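Local coordinates for protein galactose-1-phosphate uridylyltransferase (Bacillus cereus, PDB 4QVU) that is of unknown function but adopts a HIT-like fold, binds zinc, and may act as a UDP-glucose:hexose-1-phosphate uridylyltransferase, at residues G44-L49 and I86-K91. Numbering follows the deposited sequence.
Sequences GSIIWL and IRFSIK
The ring of F88 reaches from helix 79-97 to strand 46-50, where I46 meets it over one face and W48 at its edge, joining helix to antiparallel sheet within the N-terminal part of this HIT-like fold. I46 and W48, two residues apart, emerge from the same face of the strand. The I46 methyl CG2 sits over one face in a CH-pi contact, 3.8 Å from the centroid of the F88 ring and 28° off the normal, displaced toward the rim carrying CD2 and CE2. With CG2 anti to the backbone N, the other branch, CG1, is turned away from the ring. W48 instead offers its CB to the ring edge, near its plane. Its CG, likewise anti to the backbone N (chi1 -171°), takes the indole to the side of the F88 ring plane away from I46, where NE1 is hydrogen-bonded to T62 OG1 of the adjacent strand 59-65. H92, one helical turn beyond F88, meets both aromatic residues, edge-to-face with F88, while A41 and L64 from the flanking strands also touch the phenyl group. The three touching residues are buried. At the ring edge, W48 CB lies 3.9 Å from F88 CE2.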
loop_
_atom_site.group_PDB
_atom_site.type_symbol
_atom_site.label_atom_id
_atom_site.label_comp_id
_atom_site.label_asym_id
_atom_site.label_seq_id
_atom_site.Cartn_x
_atom_site.Cartn_y
_atom_site.Cartn_z
ATOM N N GLY A 44 40.058 -8.682 17.760
ATOM C CA GLY A 44 39.852 -8.545 19.195
ATOM C C GLY A 44 38.755 -9.490 19.646
ATOM O O GLY A 44 38.917 -10.709 19.553
ATOM N N SER A 45 37.607 -8.932 20.070
ATOM C CA SER A 45 36.452 -9.708 20.515
ATOM C C SER A 45 35.462 -9.947 19.343
ATOM O O SER A 45 34.538 -10.760 19.490
ATOM C CB SER A 45 35.755 -9.014 21.683
ATOM O OG SER A 45 35.382 -7.681 21.381
ATOM N N ILE A 46 35.668 -9.254 18.180
ATOM C CA ILE A 46 34.853 -9.434 16.961
ATOM C C ILE A 46 35.284 -10.748 16.305
ATOM O O ILE A 46 36.455 -10.870 15.947
ATOM C CB ILE A 46 34.931 -8.252 15.945
ATOM C CG1 ILE A 46 35.053 -6.819 16.547
ATOM C CG2 ILE A 46 33.895 -8.376 14.861
ATOM C CD1 ILE A 46 33.921 -6.220 17.232
ATOM N N ILE A 47 34.375 -11.736 16.183
ATOM C CA ILE A 47 34.682 -13.060 15.616
ATOM C C ILE A 47 33.689 -13.392 14.494
ATOM O O ILE A 47 32.481 -13.330 14.709
ATOM C CB ILE A 47 34.664 -14.161 16.722
ATOM C CG1 ILE A 47 35.665 -13.852 17.864
ATOM C CG2 ILE A 47 34.928 -15.560 16.132
ATOM C CD1 ILE A 47 35.336 -14.547 19.224
ATOM N N TRP A 48 34.205 -13.773 13.317
ATOM C CA TRP A 48 33.410 -14.167 12.161
ATOM C C TRP A 48 33.491 -15.683 12.008
ATOM O O TRP A 48 34.559 -16.225 11.721
ATOM C CB TRP A 48 33.883 -13.428 10.900
ATOM C CG TRP A 48 32.994 -13.589 9.697
ATOM C CD1 TRP A 48 31.632 -13.734 9.692
ATOM C CD2 TRP A 48 33.385 -13.435 8.325
ATOM N NE1 TRP A 48 31.165 -13.757 8.399
ATOM C CE2 TRP A 48 32.220 -13.582 7.539
ATOM C CE3 TRP A 48 34.613 -13.205 7.681
ATOM C CZ2 TRP A 48 32.249 -13.512 6.141
ATOM C CZ3 TRP A 48 34.648 -13.172 6.299
ATOM C CH2 TRP A 48 33.475 -13.306 5.543
ATOM N N LEU A 49 32.363 -16.365 12.261
ATOM C CA LEU A 49 32.254 -17.823 12.232
ATOM C C LEU A 49 31.411 -18.349 11.088
ATOM O O LEU A 49 30.407 -17.740 10.739
ATOM C CB LEU A 49 31.602 -18.327 13.543
ATOM C CG LEU A 49 32.354 -18.190 14.861
ATOM C CD1 LEU A 49 31.521 -18.757 15.994
ATOM C CD2 LEU A 49 33.692 -18.932 14.823
ATOM N N ILE A 86 31.502 -1.967 12.818
ATOM C CA ILE A 86 30.888 -1.632 11.535
ATOM C C ILE A 86 31.960 -1.741 10.428
ATOM O O ILE A 86 31.659 -2.300 9.378
ATOM C CB ILE A 86 30.181 -0.244 11.581
ATOM C CG1 ILE A 86 28.930 -0.295 12.515
ATOM C CG2 ILE A 86 29.807 0.311 10.185
ATOM C CD1 ILE A 86 27.789 -1.332 12.166
ATOM N N ARG A 87 33.210 -1.313 10.685
ATOM C CA ARG A 87 34.286 -1.434 9.699
ATOM C C ARG A 87 34.567 -2.908 9.359
ATOM O O ARG A 87 34.636 -3.238 8.179
ATOM C CB ARG A 87 35.560 -0.738 10.171
ATOM C CG ARG A 87 35.539 0.740 9.844
ATOM C CD ARG A 87 36.756 1.476 10.347
ATOM N NE ARG A 87 36.795 2.832 9.804
ATOM C CZ ARG A 87 37.745 3.720 10.063
ATOM N NH1 ARG A 87 38.746 3.415 10.880
ATOM N NH2 ARG A 87 37.698 4.928 9.516
ATOM N N PHE A 88 34.662 -3.791 10.364
ATOM C CA PHE A 88 34.888 -5.227 10.168
ATOM C C PHE A 88 33.737 -5.862 9.353
ATOM O O PHE A 88 34.000 -6.524 8.350
ATOM C CB PHE A 88 35.024 -5.924 11.536
ATOM C CG PHE A 88 35.394 -7.390 11.525
ATOM C CD1 PHE A 88 36.727 -7.788 11.569
ATOM C CD2 PHE A 88 34.409 -8.372 11.528
ATOM C CE1 PHE A 88 37.068 -9.145 11.597
ATOM C CE2 PHE A 88 34.750 -9.729 11.561
ATOM C CZ PHE A 88 36.075 -10.105 11.592
ATOM N N SER A 89 32.473 -5.622 9.776
ATOM C CA SER A 89 31.243 -6.153 9.172
ATOM C C SER A 89 31.100 -5.773 7.699
ATOM O O SER A 89 30.931 -6.673 6.883
ATOM C CB SER A 89 30.016 -5.663 9.932
ATOM O OG SER A 89 30.042 -6.135 11.269
ATOM N N ILE A 90 31.152 -4.458 7.372
ATOM C CA ILE A 90 31.040 -3.918 6.014
ATOM C C ILE A 90 32.163 -4.486 5.123
ATOM O O ILE A 90 31.867 -4.917 4.009
ATOM C CB ILE A 90 31.066 -2.355 6.032
ATOM C CG1 ILE A 90 29.866 -1.732 6.799
ATOM C CG2 ILE A 90 31.240 -1.729 4.624
ATOM C CD1 ILE A 90 28.597 -1.764 6.155
ATOM N N LYS A 91 33.438 -4.484 5.609
ATOM C CA LYS A 91 34.616 -4.979 4.872
ATOM C C LYS A 91 34.430 -6.440 4.441
ATOM O O LYS A 91 34.633 -6.748 3.271
ATOM C CB LYS A 91 35.911 -4.844 5.716
ATOM C CG LYS A 91 37.192 -5.299 4.991
ATOM C CD LYS A 91 38.511 -5.099 5.766
ATOM C CE LYS A 91 38.910 -6.204 6.724
ATOM N NZ LYS A 91 38.156 -6.164 8.005
#